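Local coordinates for Sensory/regulatory protein rpfC (Xanthomonas campestris pv. campestris, PDB 3M6M), which probably acts as a hybrid sensor histidine kinase, passing phosphoryl groups through a CheY-like receiver domain that binds magnesium, at residues L30-L34 against V121-L126; P92-A98 against A113-K119. All coordinates share one frame; numbering follows the deposited sequence.

Contact 1 joins helix 24-35 to the start of helix 123-133, the first and last helices of the receiver domain, on one face of the parallel sheet; contact 2 joins strands 93-97 and 115-118 within that sheet. Both are partly buried, but the centre of contact 1 is about 13 Å from the centre of the chain, nearer the outside, and that of contact 2 about 6 Å. Contact 1 is small and wholly apolar. Contact 2 buries roughly three times as much surface and is held by backbone hydrogen bonds, with a lysine at its end near the magnesium ion. The two meet where Leu30 and Val121 pack on Leu96 and Leu126 packs on Leu117.

Contact 1: residues L30-L34 against V121-L126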
loop_
_atom_site.group_PDB
_atom_site.type_symbol
_atom_site.label_atom_id
_atom_site.label_comp_id
_atom_site.label_asym_id
_atom_site.label_seq_id
_atom_site.Cartn_x
_atom_site.Cartn_y
_atom_site.Cartn_z
ATOM N N LEU D 30 41.889 27.686 -2.877
ATOM C CA LEU D 30 41.831 26.303 -2.408
ATOM C C LEU D 30 43.139 25.561 -2.668
ATOM O O LEU D 30 43.620 24.831 -1.803
ATOM C CB LEU D 30 40.649 25.559 -3.036
ATOM C CG LEU D 30 39.266 25.803 -2.419
ATOM C CD1 LEU D 30 38.158 25.409 -3.386
ATOM C CD2 LEU D 30 39.109 25.064 -1.093
ATOM N N GLN D 31 43.710 25.760 -3.856
ATOM C CA GLN D 31 44.997 25.166 -4.220
ATOM C C GLN D 31 46.115 25.636 -3.286
ATOM O O GLN D 31 46.923 24.828 -2.824
ATOM C CB GLN D 31 45.346 25.493 -5.678
ATOM C CG GLN D 31 46.583 24.779 -6.217
ATOM C CD GLN D 31 46.818 25.037 -7.696
ATOM O OE1 GLN D 31 45.913 24.891 -8.519
ATOM N NE2 GLN D 31 48.044 25.414 -8.042
ATOM N N ARG D 32 46.139 26.938 -3.008
ATOM C CA ARG D 32 47.157 27.549 -2.154
ATOM C C ARG D 32 47.141 27.044 -0.712
ATOM O O ARG D 32 48.191 26.717 -0.157
ATOM C CB ARG D 32 47.028 29.075 -2.173
ATOM C CG ARG D 32 47.859 29.766 -3.247
ATOM C CD ARG D 32 47.566 31.265 -3.315
ATOM N NE ARG D 32 47.519 31.894 -1.992
ATOM C CZ ARG D 32 48.566 32.414 -1.356
ATOM N NH1 ARG D 32 49.774 32.396 -1.909
ATOM N NH2 ARG D 32 48.404 32.961 -0.158
ATOM N N LEU D 33 45.951 26.976 -0.114
ATOM C CA LEU D 33 45.825 26.634 1.305
ATOM C C LEU D 33 46.094 25.159 1.623
ATOM O O LEU D 33 46.661 24.848 2.673
ATOM C CB LEU D 33 44.474 27.098 1.881
ATOM C CG LEU D 33 43.141 26.406 1.565
ATOM C CD1 LEU D 33 42.911 25.194 2.464
ATOM C CD2 LEU D 33 41.994 27.388 1.733
ATOM N N LEU D 34 45.694 24.260 0.724
ATOM C CA LEU D 34 45.858 22.826 0.973
ATOM C C LEU D 34 47.129 22.218 0.360
ATOM O O LEU D 34 47.370 21.015 0.484
ATOM C CB LEU D 34 44.586 22.035 0.612
ATOM C CG LEU D 34 44.078 21.872 -0.822
ATOM C CD1 LEU D 34 44.635 20.613 -1.447
ATOM C CD2 LEU D 34 42.561 21.812 -0.819
ATOM N N VAL D 121 35.780 29.166 2.553
ATOM C CA VAL D 121 36.187 28.012 3.347
ATOM C C VAL D 121 37.143 28.380 4.490
ATOM O O VAL D 121 38.101 29.135 4.301
ATOM C CB VAL D 121 36.757 26.869 2.450
ATOM C CG1 VAL D 121 38.151 27.209 1.914
ATOM C CG2 VAL D 121 36.763 25.544 3.199
ATOM N N VAL D 122 36.846 27.862 5.679
ATOM C CA VAL D 122 37.741 27.980 6.823
ATOM C C VAL D 122 38.794 26.881 6.699
ATOM O O VAL D 122 38.460 25.692 6.662
ATOM C CB VAL D 122 36.985 27.867 8.178
ATOM C CG1 VAL D 122 37.928 28.131 9.349
ATOM C CG2 VAL D 122 35.803 28.831 8.225
ATOM N N ALA D 123 40.059 27.292 6.622
ATOM C CA ALA D 123 41.186 26.372 6.442
ATOM C C ALA D 123 41.272 25.306 7.537
ATOM O O ALA D 123 41.586 24.147 7.258
ATOM C CB ALA D 123 42.495 27.147 6.343
ATOM N N ALA D 124 40.985 25.706 8.775
ATOM C CA ALA D 124 40.993 24.796 9.919
ATOM C C ALA D 124 39.902 23.728 9.816
ATOM O O ALA D 124 40.162 22.552 10.071
ATOM C CB ALA D 124 40.860 25.576 11.222
ATOM N N LYS D 125 38.692 24.143 9.440
ATOM C CA LYS D 125 37.555 23.225 9.297
ATOM C C LYS D 125 37.655 22.309 8.082
ATOM O O LYS D 125 37.141 21.191 8.107
ATOM C CB LYS D 125 36.223 23.988 9.278
ATOM C CG LYS D 125 35.323 23.730 10.489
ATOM C CD LYS D 125 35.890 24.320 11.780
ATOM C CE LYS D 125 35.086 23.875 12.992
ATOM N NZ LYS D 125 35.690 24.364 14.262
ATOM N N LEU D 126 38.310 22.784 7.026
ATOM C CA LEU D 126 38.508 21.983 5.822
ATOM C C LEU D 126 39.540 20.879 6.061
ATOM O O LEU D 126 39.276 19.711 5.774
ATOM C CB LEU D 126 38.917 22.865 4.634
ATOM C CG LEU D 126 39.045 22.229 3.244
ATOM C CD1 LEU D 126 37.704 21.731 2.719
ATOM C CD2 LEU D 126 39.662 23.209 2.259
#
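Leu33 of helix 24-35 reaches across to Val121-Leu126 with both of its methyl groups, each finding a different partner. CD1 meets Leu126 CD2 at 3.8 Å, the two side chains crossing at about a right angle, while CD2 lies 3.9 Å from Val121 CG1. Its CG stands between the backbone N and the carbonyl carbon (chi1 73°), a rotamer rare in helices, which carries the branched end toward the other segment, where its two methyls part between Leu126 and Val121. More loosely, Leu33 CD1 is 4.4 Å from Ala123 CB, at the first turn of the helix whose N-cap position is Val122. Leu126 answers with CD2 alone: besides Leu33 this methyl touches Leu30 CD2 at 3.9 Å, and Leu34 CD2 grazes it at 4.5 Å. Val121, just ahead of the helix, likewise uses one branch, its CG1 lying 3.8 Å from Leu30 CD2 and so shared by Leu30 and Leu33. Beneath this cluster lies the sheet: Leu30 rests on Val19 and Leu34 on Met17, both of strand 16-20. Every contact between the segments is methyl against methyl, without hydrogen bonds or charge pairs. Such a join depends on shape and on the removal of apolar surface from water, and it brings the two helices together over the same face of the sheet.

Contact 2: residues P92-A98 against A113-K119; sequences PVVVLSA and ARAFLAK
Lys119, just after strand 115-118, stretches its side chain across the C-terminal end of strand 93-97. Its CB sits 3.4 Å from Ser97 O, the carbonyl that also accepts the Lys119 N hydrogen bond (2.9 Å), with the donor well above the carbonyl plane. CG and then CD pass Leu96 CB, CD at 3.6 Å, with CD also 3.5 Å from Ser97 N. A bend at chi3 (83°) then turns the chain, and NZ ends in salt bridges to Asp21 and to Asp65, a ligand of the magnesium ion. Farther back, the parallel strands are tied by Val95, whose N donates to Ala115 O (2.9 Å) and whose O accepts from Leu117 N (3.0 Å), both bonds nearly straight. On one face Leu96 CD2 packs on Leu117 CB; on the other the Phe116 ring lies obliquely to Val95 CB and to Ser97 OG, which is hydrogen-bonded to Asp99 O. With helix 102-110 between them, the strands form the last beta-alpha-beta unit of a CheY-like receiver. A lysine directly after strand 115-118, paired with acidic residues beside magnesium, is characteristic of the phosphoacceptor site of this family.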
loop_
_atom_site.group_PDB
_atom_site.type_symbol
_atom_site.label_atom_id
_atom_site.label_comp_id
_atom_site.label_asym_id
_atom_site.label_seq_id
_atom_site.Cartn_x
_atom_site.Cartn_y
_atom_site.Cartn_z
ATOM N N PRO D 92 35.794 9.714 -1.426
ATOM C CA PRO D 92 35.034 10.689 -0.636
ATOM C C PRO D 92 34.847 12.026 -1.346
ATOM O O PRO D 92 35.770 12.517 -2.003
ATOM C CB PRO D 92 35.904 10.884 0.612
ATOM C CG PRO D 92 36.712 9.650 0.711
ATOM C CD PRO D 92 36.992 9.252 -0.702
ATOM N N VAL D 93 33.653 12.600 -1.209
ATOM C CA VAL D 93 33.337 13.890 -1.814
ATOM C C VAL D 93 32.829 14.872 -0.762
ATOM O O VAL D 93 31.875 14.579 -0.033
ATOM C CB VAL D 93 32.287 13.762 -2.948
ATOM C CG1 VAL D 93 32.021 15.120 -3.590
ATOM C CG2 VAL D 93 32.738 12.759 -4.002
ATOM N N VAL D 94 33.480 16.030 -0.689
ATOM C CA VAL D 94 33.038 17.129 0.168
ATOM C C VAL D 94 32.552 18.305 -0.686
ATOM O O VAL D 94 33.203 18.693 -1.660
ATOM C CB VAL D 94 34.143 17.563 1.180
ATOM C CG1 VAL D 94 35.514 17.595 0.524
ATOM C CG2 VAL D 94 33.814 18.910 1.826
ATOM N N VAL D 95 31.401 18.857 -0.313
ATOM C CA VAL D 95 30.771 19.935 -1.072
ATOM C C VAL D 95 31.046 21.307 -0.446
ATOM O O VAL D 95 31.064 21.451 0.780
ATOM C CB VAL D 95 29.240 19.702 -1.226
ATOM C CG1 VAL D 95 28.640 20.673 -2.236
ATOM C CG2 VAL D 95 28.956 18.269 -1.662
ATOM N N LEU D 96 31.273 22.300 -1.305
ATOM C CA LEU D 96 31.448 23.691 -0.888
ATOM C C LEU D 96 30.442 24.597 -1.582
ATOM O O LEU D 96 30.208 24.466 -2.785
ATOM C CB LEU D 96 32.859 24.185 -1.221
ATOM C CG LEU D 96 34.082 23.747 -0.416
ATOM C CD1 LEU D 96 35.305 24.480 -0.942
ATOM C CD2 LEU D 96 33.912 24.008 1.073
ATOM N N SER D 97 29.855 25.518 -0.819
ATOM C CA SER D 97 28.991 26.567 -1.377
ATOM C C SER D 97 28.759 27.720 -0.407
ATOM O O SER D 97 28.969 27.585 0.802
ATOM C CB SER D 97 27.643 25.997 -1.838
ATOM O OG SER D 97 26.974 25.343 -0.779
ATOM N N ALA D 98 28.336 28.858 -0.956
ATOM C CA ALA D 98 27.847 29.977 -0.158
ATOM C C ALA D 98 26.393 29.715 0.239
ATOM O O ALA D 98 25.846 30.385 1.118
ATOM C CB ALA D 98 27.969 31.275 -0.931
ATOM N N ALA D 113 27.129 12.747 -0.057
ATOM C CA ALA D 113 28.201 13.687 0.267
ATOM C C ALA D 113 28.654 13.484 1.708
ATOM O O ALA D 113 27.836 13.492 2.631
ATOM C CB ALA D 113 27.747 15.123 0.045
ATOM N N ARG D 114 29.957 13.294 1.889
ATOM C CA ARG D 114 30.517 12.998 3.207
ATOM C C ARG D 114 30.624 14.220 4.117
ATOM O O ARG D 114 30.549 14.093 5.342
ATOM C CB ARG D 114 31.874 12.306 3.076
ATOM C CG ARG D 114 31.776 10.838 2.697
ATOM C CD ARG D 114 33.083 10.115 2.960
ATOM N NE ARG D 114 33.322 9.887 4.385
ATOM C CZ ARG D 114 33.090 8.741 5.020
ATOM N NH1 ARG D 114 32.606 7.693 4.363
ATOM N NH2 ARG D 114 33.345 8.643 6.318
ATOM N N ALA D 115 30.801 15.395 3.516
ATOM C CA ALA D 115 30.910 16.646 4.263
ATOM C C ALA D 115 30.365 17.826 3.467
ATOM O O ALA D 115 30.457 17.857 2.238
ATOM C CB ALA D 115 32.357 16.904 4.675
ATOM N N PHE D 116 29.797 18.791 4.187
ATOM C CA PHE D 116 29.282 20.019 3.597
ATOM C C PHE D 116 29.831 21.207 4.381
ATOM O O PHE D 116 29.446 21.437 5.532
ATOM C CB PHE D 116 27.750 20.019 3.621
ATOM C CG PHE D 116 27.122 21.018 2.687
ATOM C CD1 PHE D 116 26.515 20.595 1.511
ATOM C CD2 PHE D 116 27.127 22.380 2.986
ATOM C CE1 PHE D 116 25.926 21.511 0.643
ATOM C CE2 PHE D 116 26.544 23.305 2.123
ATOM C CZ PHE D 116 25.941 22.869 0.950
ATOM N N LEU D 117 30.734 21.955 3.754
ATOM C CA LEU D 117 31.381 23.088 4.411
ATOM C C LEU D 117 31.063 24.412 3.727
ATOM O O LEU D 117 30.911 24.474 2.505
ATOM C CB LEU D 117 32.894 22.873 4.491
ATOM C CG LEU D 117 33.383 21.776 5.442
ATOM C CD1 LEU D 117 34.738 21.256 4.996
ATOM C CD2 LEU D 117 33.436 22.272 6.885
ATOM N N ALA D 118 30.967 25.466 4.533
ATOM C CA ALA D 118 30.579 26.787 4.051
ATOM C C ALA D 118 31.702 27.497 3.304
ATOM O O ALA D 118 32.884 27.328 3.617
ATOM C CB ALA D 118 30.075 27.648 5.209
ATOM N N LYS D 119 31.310 28.282 2.305
ATOM C CA LYS D 119 32.213 29.177 1.593
ATOM C C LYS D 119 31.958 30.624 2.045
ATOM O O LYS D 119 30.801 31.005 2.249
ATOM C CB LYS D 119 32.003 29.041 0.085
ATOM C CG LYS D 119 32.778 27.907 -0.565
ATOM C CD LYS D 119 32.353 27.690 -2.015
ATOM C CE LYS D 119 33.053 28.629 -2.984
ATOM N NZ LYS D 119 32.553 28.436 -4.372
#